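Local coordinates for protein M157 (Murid herpesvirus 1, PDB 2NYK) that serves as a viral ligand for Ly49 natural killer cell receptors and is built like an MHC class I molecule, at residues T20-E26 / R100-L106; V41-V47 / S200-F204; P57-K61 / T223-Q227; T69-Y73 / I160-W164; V110-V114 / Y125-T129. The protein carries 1 engineered substitution. All blocks are in the same frame, centred on the assembly; numbering follows the deposited sequence.

Contact 1. Residues T20-E26 / R100-L106; sequences TFTMEFE and RYACLFL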
# COMPACT_ATOMS: atom_id res chain seq x y z
N THR A 20 -2.17 -10.98 12.65
CA THR A 20 -0.87 -10.41 12.31
C THR A 20 -0.93 -9.64 10.98
O THR A 20 -1.58 -10.06 10.01
CB THR A 20 0.22 -11.53 12.25
OG1 THR A 20 0.36 -12.12 13.55
CG2 THR A 20 1.58 -10.98 11.80
N PHE A 21 -0.26 -8.48 10.96
CA PHE A 21 -0.18 -7.64 9.76
C PHE A 21 0.87 -6.55 9.93
O PHE A 21 1.38 -6.35 11.02
CB PHE A 21 -1.55 -7.05 9.40
CG PHE A 21 -2.05 -5.94 10.33
CD1 PHE A 21 -1.84 -4.60 10.01
CD2 PHE A 21 -2.78 -6.25 11.48
CE1 PHE A 21 -2.30 -3.59 10.86
CE2 PHE A 21 -3.28 -5.26 12.32
CZ PHE A 21 -3.05 -3.91 12.02
N THR A 22 1.19 -5.88 8.84
CA THR A 22 2.19 -4.82 8.85
C THR A 22 1.53 -3.51 8.42
O THR A 22 0.50 -3.52 7.72
CB THR A 22 3.40 -5.13 7.90
OG1 THR A 22 2.99 -4.96 6.53
CG2 THR A 22 3.90 -6.58 8.09
N MET A 23 2.10 -2.41 8.89
CA MET A 23 1.68 -1.08 8.51
C MET A 23 2.94 -0.30 8.20
O MET A 23 3.97 -0.43 8.91
CB MET A 23 0.88 -0.42 9.63
CG MET A 23 0.22 0.91 9.23
SD MET A 23 -1.17 1.42 10.33
CE MET A 23 -1.74 -0.17 10.90
N GLU A 24 2.89 0.49 7.13
CA GLU A 24 4.04 1.26 6.69
C GLU A 24 3.63 2.70 6.71
O GLU A 24 2.67 3.09 6.04
CB GLU A 24 4.48 0.83 5.29
CG GLU A 24 4.89 -0.70 5.16
CD GLU A 24 3.71 -1.68 5.15
OE1 GLU A 24 2.67 -1.41 4.53
OE2 GLU A 24 3.82 -2.75 5.79
N PHE A 25 4.35 3.50 7.50
CA PHE A 25 4.09 4.92 7.62
C PHE A 25 5.20 5.63 6.90
O PHE A 25 6.39 5.35 7.17
CB PHE A 25 4.13 5.35 9.10
CG PHE A 25 3.18 4.61 9.98
CD1 PHE A 25 1.87 5.08 10.16
CD2 PHE A 25 3.59 3.46 10.66
CE1 PHE A 25 0.99 4.41 10.99
CE2 PHE A 25 2.73 2.77 11.48
CZ PHE A 25 1.43 3.26 11.68
N GLU A 26 4.87 6.51 5.96
CA GLU A 26 5.92 7.18 5.21
C GLU A 26 5.67 8.68 5.09
O GLU A 26 4.54 9.12 4.86
CB GLU A 26 6.03 6.55 3.82
CG GLU A 26 7.06 7.21 2.91
CD GLU A 26 7.36 6.34 1.69
OE1 GLU A 26 7.97 6.85 0.73
OE2 GLU A 26 6.99 5.16 1.68
N ARG A 100 10.52 6.26 6.48
CA ARG A 100 9.55 5.17 6.38
C ARG A 100 9.65 4.20 7.55
O ARG A 100 10.71 3.65 7.80
CB ARG A 100 9.78 4.39 5.07
CG ARG A 100 8.77 3.26 4.81
CD ARG A 100 9.20 2.48 3.53
NE ARG A 100 8.34 1.32 3.24
CZ ARG A 100 7.09 1.40 2.77
NH1 ARG A 100 6.52 2.57 2.53
NH2 ARG A 100 6.39 0.29 2.55
N TYR A 101 8.54 4.01 8.27
CA TYR A 101 8.49 3.03 9.35
C TYR A 101 7.71 1.85 8.82
O TYR A 101 6.52 1.98 8.50
CB TYR A 101 7.78 3.59 10.58
CG TYR A 101 8.62 4.57 11.40
CD1 TYR A 101 8.94 5.83 10.92
CD2 TYR A 101 9.10 4.20 12.66
CE1 TYR A 101 9.72 6.72 11.66
CE2 TYR A 101 9.89 5.09 13.42
CZ TYR A 101 10.18 6.33 12.91
OH TYR A 101 10.95 7.21 13.64
N ALA A 102 8.38 0.72 8.69
CA ALA A 102 7.74 -0.49 8.22
C ALA A 102 7.62 -1.40 9.44
O ALA A 102 8.62 -1.96 9.94
CB ALA A 102 8.60 -1.13 7.13
N CYS A 103 6.39 -1.50 9.94
CA CYS A 103 6.13 -2.14 11.23
C CYS A 103 5.30 -3.42 11.13
O CYS A 103 4.29 -3.47 10.42
CB CYS A 103 5.40 -1.15 12.16
SG CYS A 103 6.31 0.37 12.45
N LEU A 104 5.75 -4.45 11.86
CA LEU A 104 5.04 -5.70 11.96
C LEU A 104 4.32 -5.74 13.30
O LEU A 104 4.96 -5.57 14.33
CB LEU A 104 6.02 -6.87 11.88
CG LEU A 104 5.53 -8.30 12.19
CD1 LEU A 104 4.46 -8.79 11.21
CD2 LEU A 104 6.72 -9.26 12.21
N PHE A 105 3.01 -5.96 13.26
CA PHE A 105 2.22 -6.05 14.48
C PHE A 105 1.98 -7.51 14.80
O PHE A 105 1.13 -8.15 14.20
CB PHE A 105 0.89 -5.30 14.33
CG PHE A 105 1.05 -3.82 14.13
CD1 PHE A 105 1.49 -3.03 15.17
CD2 PHE A 105 0.79 -3.23 12.92
CE1 PHE A 105 1.66 -1.66 15.00
CE2 PHE A 105 0.96 -1.85 12.74
CZ PHE A 105 1.39 -1.06 13.78
N LEU A 106 2.76 -8.03 15.75
CA LEU A 106 2.71 -9.43 16.14
C LEU A 106 2.20 -9.53 17.59
O LEU A 106 2.87 -9.08 18.53
CB LEU A 106 4.10 -10.06 16.01
CG LEU A 106 4.21 -11.58 16.21
CD1 LEU A 106 3.27 -12.34 15.27
CD2 LEU A 106 5.66 -12.05 16.02
O HOH W 1 3.89 -0.36 1.64

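Contact 2. Residues V41-V47 / S200-F204; sequences VDNGRPV and SNVPF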
# COMPACT_ATOMS: atom_id res chain seq x y z
N VAL A 41 -0.71 -0.88 4.27
CA VAL A 41 -0.78 -2.01 5.16
C VAL A 41 -0.32 -3.21 4.38
O VAL A 41 -0.51 -3.26 3.16
CB VAL A 41 -2.20 -2.28 5.72
CG1 VAL A 41 -2.72 -1.08 6.52
CG2 VAL A 41 -3.16 -2.63 4.58
N ASP A 42 0.27 -4.16 5.09
CA ASP A 42 0.75 -5.42 4.52
C ASP A 42 1.65 -5.24 3.32
O ASP A 42 1.59 -6.01 2.36
CB ASP A 42 -0.42 -6.36 4.23
CG ASP A 42 -0.89 -7.06 5.48
OD1 ASP A 42 -0.11 -7.04 6.45
OD2 ASP A 42 -2.00 -7.63 5.51
N ASN A 43 2.50 -4.22 3.40
CA ASN A 43 3.47 -3.89 2.34
C ASN A 43 2.81 -3.70 0.95
O ASN A 43 3.40 -4.02 -0.08
CB ASN A 43 4.61 -4.92 2.32
CG ASN A 43 5.86 -4.40 1.63
OD1 ASN A 43 6.21 -3.21 1.71
ND2 ASN A 43 6.53 -5.30 0.94
N GLY A 44 1.58 -3.16 0.93
CA GLY A 44 0.86 -2.94 -0.33
C GLY A 44 0.87 -1.48 -0.69
O GLY A 44 1.66 -0.71 -0.17
N ARG A 45 -0.05 -1.07 -1.57
CA ARG A 45 -0.14 0.34 -1.97
C ARG A 45 -0.74 1.14 -0.82
O ARG A 45 -1.35 0.57 0.08
CB ARG A 45 -1.06 0.50 -3.19
CG ARG A 45 -1.00 -0.65 -4.22
CD ARG A 45 0.32 -0.76 -4.98
NE ARG A 45 0.67 0.47 -5.70
CZ ARG A 45 0.28 0.81 -6.94
NH1 ARG A 45 -0.52 0.02 -7.69
NH2 ARG A 45 0.69 1.97 -7.44
N PRO A 46 -0.53 2.46 -0.81
CA PRO A 46 -1.11 3.26 0.24
C PRO A 46 -2.63 3.25 0.25
O PRO A 46 -3.29 3.26 -0.80
CB PRO A 46 -0.59 4.68 -0.05
CG PRO A 46 0.74 4.43 -0.79
CD PRO A 46 0.36 3.26 -1.69
N VAL A 47 -3.17 3.24 1.45
CA VAL A 47 -4.64 3.28 1.62
C VAL A 47 -5.10 4.61 2.25
O VAL A 47 -6.31 4.89 2.35
CB VAL A 47 -5.14 2.07 2.43
CG1 VAL A 47 -4.95 0.78 1.60
CG2 VAL A 47 -4.44 1.98 3.76
N SER A 200 -8.29 -4.11 -3.96
CA SER A 200 -7.34 -4.29 -2.89
C SER A 200 -6.08 -3.46 -3.16
O SER A 200 -5.85 -3.00 -4.28
CB SER A 200 -6.99 -5.78 -2.74
OG SER A 200 -6.03 -5.95 -1.69
N ASN A 201 -5.30 -3.23 -2.11
CA ASN A 201 -4.02 -2.52 -2.24
C ASN A 201 -2.88 -3.52 -2.41
O ASN A 201 -1.72 -3.14 -2.45
CB ASN A 201 -3.76 -1.62 -1.04
CG ASN A 201 -3.41 -2.42 0.22
OD1 ASN A 201 -4.07 -3.43 0.53
ND2 ASN A 201 -2.34 -2.01 0.94
N VAL A 202 -3.22 -4.81 -2.48
CA VAL A 202 -2.21 -5.85 -2.65
C VAL A 202 -1.58 -5.72 -4.04
O VAL A 202 -2.30 -5.60 -5.04
CB VAL A 202 -2.84 -7.27 -2.44
CG1 VAL A 202 -1.87 -8.33 -2.86
CG2 VAL A 202 -3.22 -7.48 -0.96
N PRO A 203 -0.24 -5.66 -4.11
CA PRO A 203 0.38 -5.59 -5.42
C PRO A 203 0.17 -6.81 -6.31
O PRO A 203 0.02 -7.94 -5.84
CB PRO A 203 1.87 -5.36 -5.08
CG PRO A 203 1.85 -4.71 -3.74
CD PRO A 203 0.76 -5.50 -3.04
N PHE A 204 0.12 -6.57 -7.62
CA PHE A 204 -0.02 -7.68 -8.57
C PHE A 204 0.53 -7.25 -9.92
O PHE A 204 0.70 -6.04 -10.15
CB PHE A 204 -1.49 -8.13 -8.68
CG PHE A 204 -2.41 -7.11 -9.30
CD1 PHE A 204 -2.61 -7.09 -10.68
CD2 PHE A 204 -3.06 -6.16 -8.51
CE1 PHE A 204 -3.45 -6.12 -11.26
CE2 PHE A 204 -3.90 -5.19 -9.08
CZ PHE A 204 -4.11 -5.17 -10.42
O HOH W 2 -2.81 -5.40 1.81

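Contact 3. Residues P57-K61 / T223-Q227; sequences PKICK and TVDCQ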
# COMPACT_ATOMS: atom_id res chain seq x y z
N PRO A 57 -7.11 14.06 4.08
CA PRO A 57 -6.47 12.94 3.39
C PRO A 57 -7.45 12.18 2.52
O PRO A 57 -8.65 12.16 2.80
CB PRO A 57 -6.01 12.03 4.55
CG PRO A 57 -7.02 12.29 5.62
CD PRO A 57 -7.38 13.75 5.50
N LYS A 58 -6.95 11.54 1.48
CA LYS A 58 -7.73 10.53 0.78
C LYS A 58 -7.64 9.26 1.62
O LYS A 58 -6.55 8.80 1.94
CB LYS A 58 -7.20 10.32 -0.63
CG LYS A 58 -7.51 11.51 -1.55
CD LYS A 58 -6.50 11.62 -2.69
CE LYS A 58 -5.24 12.36 -2.25
NZ LYS A 58 -4.31 12.54 -3.40
N ILE A 59 -8.80 8.75 2.03
CA ILE A 59 -8.87 7.59 2.91
C ILE A 59 -9.68 6.53 2.17
O ILE A 59 -10.76 6.83 1.65
CB ILE A 59 -9.56 7.92 4.26
CG1 ILE A 59 -8.77 9.00 5.03
CG2 ILE A 59 -9.74 6.66 5.12
CD1 ILE A 59 -9.45 9.48 6.33
N CYS A 60 -9.14 5.32 2.07
CA CYS A 60 -9.86 4.22 1.42
C CYS A 60 -11.24 4.02 2.06
O CYS A 60 -11.40 4.14 3.27
CB CYS A 60 -9.03 2.93 1.42
SG CYS A 60 -9.29 1.73 2.74
N LYS A 61 -12.23 3.71 1.23
CA LYS A 61 -13.63 3.59 1.68
C LYS A 61 -13.83 2.59 2.80
O LYS A 61 -14.76 2.74 3.57
CB LYS A 61 -14.56 3.24 0.50
CG LYS A 61 -14.57 4.26 -0.64
CD LYS A 61 -15.05 5.64 -0.19
CE LYS A 61 -15.01 6.66 -1.32
NZ LYS A 61 -15.63 6.15 -2.60
N THR A 223 -5.65 4.42 -6.88
CA THR A 223 -6.19 5.37 -5.91
C THR A 223 -6.18 4.62 -4.58
O THR A 223 -5.86 3.44 -4.55
CB THR A 223 -7.64 5.80 -6.27
OG1 THR A 223 -8.49 4.64 -6.20
CG2 THR A 223 -7.71 6.38 -7.67
N VAL A 224 -6.51 5.28 -3.48
CA VAL A 224 -6.59 4.57 -2.20
C VAL A 224 -7.65 3.44 -2.26
O VAL A 224 -7.65 2.50 -1.44
CB VAL A 224 -6.83 5.53 -1.02
CG1 VAL A 224 -5.61 6.48 -0.85
CG2 VAL A 224 -8.14 6.34 -1.20
N ASP A 225 -8.54 3.54 -3.26
CA ASP A 225 -9.65 2.60 -3.39
C ASP A 225 -9.49 1.44 -4.37
O ASP A 225 -10.18 0.45 -4.23
CB ASP A 225 -10.95 3.36 -3.68
CG ASP A 225 -11.45 4.10 -2.48
OD1 ASP A 225 -11.60 3.48 -1.41
OD2 ASP A 225 -11.66 5.31 -2.58
N CYS A 226 -8.63 1.57 -5.37
CA CYS A 226 -8.48 0.50 -6.34
C CYS A 226 -7.25 0.62 -7.23
O CYS A 226 -6.62 1.66 -7.29
CB CYS A 226 -9.73 0.39 -7.23
SG CYS A 226 -9.92 1.74 -8.37
N GLN A 227 -6.92 -0.46 -7.90
CA GLN A 227 -5.79 -0.45 -8.82
C GLN A 227 -6.28 -0.90 -10.17
O GLN A 227 -7.04 -1.87 -10.27
CB GLN A 227 -4.73 -1.42 -8.36
CG GLN A 227 -4.22 -1.24 -6.95
CD GLN A 227 -3.16 -2.26 -6.67
OE1 GLN A 227 -2.10 -2.27 -7.31
NE2 GLN A 227 -3.46 -3.18 -5.77
O HOH W 3 -11.86 7.01 -0.75

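Contact 4. Residues T69-Y73 / I160-W164; sequences TDIEY and IKNRW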
# COMPACT_ATOMS: atom_id res chain seq x y z
N THR A 69 -6.46 13.85 15.45
CA THR A 69 -6.00 13.44 16.77
C THR A 69 -5.73 11.94 16.92
O THR A 69 -5.27 11.49 17.98
CB THR A 69 -6.97 13.89 17.88
OG1 THR A 69 -8.22 13.22 17.69
CG2 THR A 69 -7.18 15.42 17.85
N ASP A 70 -6.01 11.18 15.88
CA ASP A 70 -5.75 9.73 15.89
C ASP A 70 -4.23 9.47 15.88
O ASP A 70 -3.47 10.27 15.33
CB ASP A 70 -6.43 9.04 14.68
CG ASP A 70 -7.92 8.77 14.91
OD1 ASP A 70 -8.30 8.26 16.00
OD2 ASP A 70 -8.71 9.06 13.99
N ILE A 71 -3.81 8.36 16.49
CA ILE A 71 -2.38 8.03 16.61
C ILE A 71 -1.65 8.03 15.26
O ILE A 71 -0.57 8.60 15.15
CB ILE A 71 -2.12 6.66 17.38
CG1 ILE A 71 -0.64 6.29 17.36
CG2 ILE A 71 -2.90 5.52 16.79
CD1 ILE A 71 0.20 7.21 18.22
N GLU A 72 -2.25 7.43 14.24
CA GLU A 72 -1.62 7.37 12.90
C GLU A 72 -1.33 8.75 12.36
O GLU A 72 -0.22 9.00 11.88
CB GLU A 72 -2.47 6.59 11.90
CG GLU A 72 -2.92 5.20 12.35
CD GLU A 72 -4.21 5.23 13.17
OE1 GLU A 72 -4.37 6.10 14.04
OE2 GLU A 72 -5.06 4.34 12.98
N TYR A 73 -2.32 9.64 12.44
CA TYR A 73 -2.20 11.01 11.95
C TYR A 73 -1.11 11.76 12.70
O TYR A 73 -0.26 12.41 12.11
CB TYR A 73 -3.52 11.79 12.07
CG TYR A 73 -3.32 13.25 11.70
CD1 TYR A 73 -3.57 13.70 10.41
CD2 TYR A 73 -2.81 14.17 12.63
CE1 TYR A 73 -3.35 15.04 10.06
CE2 TYR A 73 -2.58 15.51 12.28
CZ TYR A 73 -2.86 15.93 10.99
OH TYR A 73 -2.63 17.24 10.60
N ILE A 160 -4.24 0.60 17.43
CA ILE A 160 -4.01 0.50 15.97
C ILE A 160 -4.60 -0.78 15.38
O ILE A 160 -5.34 -0.74 14.40
CB ILE A 160 -2.51 0.65 15.61
CG1 ILE A 160 -1.97 2.03 16.08
CG2 ILE A 160 -2.32 0.54 14.11
CD1 ILE A 160 -0.41 2.14 16.11
N LYS A 161 -4.26 -1.92 15.98
CA LYS A 161 -4.80 -3.21 15.56
C LYS A 161 -6.31 -3.25 15.63
O LYS A 161 -6.97 -3.69 14.69
CB LYS A 161 -4.19 -4.34 16.41
CG LYS A 161 -2.68 -4.52 16.23
CD LYS A 161 -2.18 -5.86 16.78
CE LYS A 161 -2.35 -7.00 15.76
NZ LYS A 161 -2.03 -8.31 16.41
N ASN A 162 -6.87 -2.72 16.71
CA ASN A 162 -8.33 -2.65 16.87
C ASN A 162 -8.99 -1.83 15.75
O ASN A 162 -10.00 -2.22 15.18
CB ASN A 162 -8.72 -2.12 18.25
CG ASN A 162 -10.23 -1.92 18.40
OD1 ASN A 162 -10.74 -0.81 18.25
ND2 ASN A 162 -10.95 -3.01 18.70
N ARG A 163 -8.36 -0.70 15.44
CA ARG A 163 -8.83 0.21 14.39
C ARG A 163 -8.72 -0.36 12.98
O ARG A 163 -9.60 -0.12 12.13
CB ARG A 163 -8.06 1.53 14.46
CG ARG A 163 -8.52 2.45 15.52
CD ARG A 163 -7.48 3.56 15.85
NE ARG A 163 -7.15 4.40 14.71
CZ ARG A 163 -8.03 5.06 13.97
NH1 ARG A 163 -9.33 4.97 14.24
NH2 ARG A 163 -7.63 5.80 12.95
N TRP A 164 -7.66 -1.13 12.72
CA TRP A 164 -7.33 -1.57 11.35
C TRP A 164 -7.59 -3.02 10.99
O TRP A 164 -7.66 -3.35 9.81
CB TRP A 164 -5.87 -1.23 11.03
CG TRP A 164 -5.69 0.26 10.86
CD1 TRP A 164 -5.44 1.19 11.84
CD2 TRP A 164 -5.76 0.97 9.63
NE1 TRP A 164 -5.35 2.44 11.29
CE2 TRP A 164 -5.55 2.33 9.93
CE3 TRP A 164 -5.97 0.59 8.30
CZ2 TRP A 164 -5.54 3.32 8.93
CZ3 TRP A 164 -5.98 1.56 7.32
CH2 TRP A 164 -5.77 2.91 7.64

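Contact 5. Residues V110-V114 / Y125-T129; sequences VICDV and YTGQT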
# COMPACT_ATOMS: atom_id res chain seq x y z
N VAL A 110 5.58 -5.07 18.43
CA VAL A 110 5.85 -4.42 17.16
C VAL A 110 7.33 -4.46 16.91
O VAL A 110 8.13 -4.24 17.82
CB VAL A 110 5.38 -2.95 17.15
CG1 VAL A 110 5.63 -2.33 15.80
CG2 VAL A 110 3.90 -2.89 17.44
N ILE A 111 7.68 -4.76 15.66
CA ILE A 111 9.04 -4.68 15.16
C ILE A 111 9.00 -3.77 13.93
O ILE A 111 8.29 -4.06 12.98
CB ILE A 111 9.55 -6.10 14.77
CG1 ILE A 111 9.37 -7.05 15.96
CG2 ILE A 111 11.01 -6.03 14.36
CD1 ILE A 111 9.67 -8.51 15.68
N CYS A 112 9.72 -2.66 13.99
CA CYS A 112 9.75 -1.73 12.85
C CYS A 112 11.14 -1.61 12.27
O CYS A 112 12.13 -1.56 13.00
CB CYS A 112 9.26 -0.32 13.22
SG CYS A 112 7.61 -0.19 13.97
N ASP A 113 11.20 -1.57 10.94
CA ASP A 113 12.43 -1.23 10.25
C ASP A 113 12.22 0.21 9.87
O ASP A 113 11.17 0.57 9.35
CB ASP A 113 12.64 -2.08 9.01
CG ASP A 113 12.76 -3.57 9.34
OD1 ASP A 113 13.41 -3.94 10.34
OD2 ASP A 113 12.20 -4.38 8.57
N VAL A 114 13.19 1.05 10.18
CA VAL A 114 13.05 2.48 9.96
C VAL A 114 14.03 2.97 8.89
O VAL A 114 15.23 2.78 9.02
CB VAL A 114 13.26 3.26 11.27
CG1 VAL A 114 13.04 4.76 11.05
CG2 VAL A 114 12.34 2.69 12.39
N TYR A 125 17.51 1.51 10.21
CA TYR A 125 17.55 0.95 11.57
C TYR A 125 16.59 -0.21 11.53
O TYR A 125 15.38 0.01 11.52
CB TYR A 125 17.05 1.95 12.63
CG TYR A 125 17.72 3.30 12.61
CD1 TYR A 125 19.05 3.44 12.97
CD2 TYR A 125 17.01 4.45 12.28
CE1 TYR A 125 19.68 4.68 12.96
CE2 TYR A 125 17.63 5.70 12.26
CZ TYR A 125 18.97 5.81 12.60
OH TYR A 125 19.60 7.04 12.60
N THR A 126 17.11 -1.42 11.51
CA THR A 126 16.25 -2.59 11.42
C THR A 126 16.02 -3.21 12.79
O THR A 126 16.82 -3.02 13.69
CB THR A 126 16.84 -3.66 10.47
OG1 THR A 126 18.09 -4.12 11.00
CG2 THR A 126 17.06 -3.09 9.08
N GLY A 127 14.90 -3.92 12.93
CA GLY A 127 14.61 -4.68 14.16
C GLY A 127 14.34 -3.83 15.40
O GLY A 127 14.56 -4.30 16.50
N GLN A 128 13.89 -2.58 15.22
CA GLN A 128 13.50 -1.71 16.34
C GLN A 128 12.25 -2.27 17.02
O GLN A 128 11.30 -2.69 16.35
CB GLN A 128 13.19 -0.28 15.89
CG GLN A 128 14.25 0.41 15.06
CD GLN A 128 15.51 0.66 15.83
OE1 GLN A 128 16.31 -0.26 16.06
NE2 GLN A 128 15.70 1.91 16.26
N THR A 129 12.26 -2.28 18.35
CA THR A 129 11.14 -2.85 19.11
C THR A 129 10.49 -1.76 19.97
O THR A 129 9.42 -1.97 20.56
CB THR A 129 11.60 -4.03 19.98
OG1 THR A 129 12.72 -3.61 20.77
CG2 THR A 129 12.03 -5.21 19.11

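Contact 1. Residues T20-E26 / R100-L106
Two central, antiparallel strands of the seven-stranded sheet in the MHC class I-like platform meet where F21, M23 and F25 of residues 21-26 pair with F105, C103 and Y101 of residues 100-106. M23 and C103 exchange both backbone bonds, C103 N reaching M23 O at 2.8 Å, and F25 with Y101 does the same. On the face carrying the aromatic residues, the helices 157-173 and 148-154 lie over the sheet. There CD2 of F105 sits over one face of the F21 ring, 3.7 Å from F21 CE1, with the ring planes oblique at 49°. M23 CB comes to the edge of the F105 ring, 3.4 Å from F105 CE2; large apolar groups suit this buried layer. The opposite face carries the charged E24, E26 and R100 beside T22, A102 and L104. R100, extended with CG anti to the backbone N (chi1 -177°), lays its guanidinium against E24, whose CB lies over one face. R100 NH1 and E26 OE2, 2.8 Å apart, form a salt bridge whose hydrogen bond is weak (129°), and R100 NH2 donates to water 1. The paired strands thus have a buried apolar side and a mixed side, where R100 probably offsets the negative charge of two glutamates.

Contact 2. Residues V41-V47 / S200-F204
The carboxamide of N201 reaches across to the backbone of residues 41-47, and its orientation sets two of the three hydrogen bonds. CG lies between the backbone N and the carbonyl carbon (chi1 73°), which directs ND2 between two carbonyl oxygens. N201 ND2 donates to V41 O at 3.1 Å and to R45 O at 2.9 Å. Each oxygen is met on a lone pair in its carbonyl plane and lies close to the N201 amide plane, so the two bonds fix the rotation of the flat group. V41 O also accepts from G44 N within its own turn. Water 2 donates to N201 OD1 at 2.7 Å. Asparagine suits the place because one short side chain can satisfy two main-chain acceptors.

The backbone answers in return: R45 N donates to N201 O at 2.8 Å in a nearly straight bond (169°). G44 CA passes 3.3 Å from N201 O; glycine suits the spot, since the side-chain position on that CA faces this oxygen. The V41 side chain crosses N201 at about a right angle, while V47 CG1 packs obliquely on N201 CB at 3.8 Å. The ring of P203 lies against G44. R45 leads its guanidinium away to Q227 and D220. The contact joins the turn between strands 35-41 and 46-51 of the MHC class I-like platform sheet to the loop before strand 204-208 of the eight-stranded sheet.

Contact 3. Residues P57-K61 / T223-Q227
V224 and D225 bring a turn between two strands of the eight-stranded sheet against K58, C60 and K61, at the edge strand 58-59 of the MHC-like platform sheet. The contact therefore joins the two sheets of the chain near the surface. Its close-packed part centres on V224, whose side chain points at the platform segment. V224 CG2 lies 3.6 Å from C60 N and V224 CG1 lies 3.7 Å from K58 O, so the two branches spread along the backbone from K58 to C60; a compact, branched side chain fits such a position. C60 CB meets V224 O at 3.2 Å. The sulfur of C60 is bonded to C63, which ties down the chain just beyond the strand.

Toward solvent the contact becomes polar and looser. K58 directs its amine away, to a salt bridge with D51. The K61 side chain crosses D225 at about a right angle. K61 NZ stays 4.1 Å from D225 OD2; the opposite charges probably attract, but at a range beyond a salt bridge. Water 3 spans the seam, donating to I59 O at 2.6 Å and also to D225 OD2. Behind D225, T223 OG1 accepts from D225 N in an ST turn. The one direct hydrogen bond across the contact runs from K61 N to D225 OD1 at 2.7 Å and 173°, using the syn lone pair of that oxygen.

Contact 4. Residues T69-Y73 / I160-W164
Two helices approach without backbone contact: the start of helix 71-90 and the first half of helix 157-173 come nearest at I71 and I160, whose CA atoms are 7.7 Å apart. Side chains fill the gap. E72, bent at chi2 (86°), brings its carboxylate back toward helix 157-173, where OE2 accepts two hydrogen bonds. W164 NE1 donates to the anti lone pair of E72 OE2 at 2.6 Å, the oxygen lying in the indole plane; R163 NE donates to the syn lone pair of E72 OE2 at 2.7 Å. R163 NH2 adds a weak bond to E72 OE2. The E72 carboxylate stands almost perpendicular to the guanidinium, at 89°, whereas that of D70 stacks over one guanidinium face with planes 18° apart. D70 OD2 to R163 NH2, 3.6 Å, is an attraction of charges alone; D70 also accepts from S67 N. Glutamate suits this buried site, where its charge is probably balanced by R163. I71 CG2 touches I160 CG1 at 3.7 Å.

A pair of helices lying over an antiparallel sheet is the layout of the MHC class I-like platform. Here I160 rests on M23, E72 on I39, and W164 on F21, V41 and V47, which seats the helix pair on strands 21-30, 35-41 and 46-51.

Contact 5. Residues V110-V114 / Y125-T129
D113 turns its carboxylate toward G127 through a CG placed anti to the carbonyl carbon (chi1 -62°), and G127 itself adopts a positive phi (68°), a shape that favours glycine. The two torsions bring D113 OD1 within 3.0 Å of G127 N, in a hydrogen bond that meets the oxygen nearly along its C-O bond direction. The contact lies in the hairpin of strands 109-118 and 122-128, at the edge of the platform sheet. Antiparallel pairing holds at both ends: V114 N donates to Y125 O at 2.8 Å and Y125 N returns a bond to V114 O, while C112 N donates to Q128 O at 2.8 Å. Between these pairs the register slips by one residue, forming a beta bulge, and the return bond from Q128 N to C112 O is weak.

V114 CB comes to the edge of the Y125 ring, 4.1 Å from Y125 CD2, and V114 CG2 crosses over to Q128 CG at 4.0 Å, so a beta-branched residue touches both neighbours on its face. On the other side of the strand, I111 CG2 rests on G127 CA at 3.8 Å. C112 is bonded to C103 of the adjoining strand, and V114 and Q128 both touch helix 148-154. At the bulge, where the chain turns at G127, the D113 carboxylate thus takes up a backbone N-H that regular strand pairing does not use.

Contacts 1 and 5 adjoin in the platform sheet, with centres 9 Å apart; the C103-C112 disulfide and a probable bond from D113 N to A102 O join them. Contact 4 lies on the helix-covered face, its centre 12 Å from that of contact 1, and there M23 CE packs against I160 CG2 at 3.3 Å. Contact 2 also borders contact 1, through a probable hydrogen bond from D42 N to T22 O at 2.7 Å. Contacts 2 and 3, 11 Å apart between centres, both join the platform to the eight-stranded sheet, and Q227 bridges them by its bonds to R45 and V202. Contacts 3 and 5 lie about 27 Å apart, centre to centre. The P203 side chain is about 13 Å from a glycan fucose.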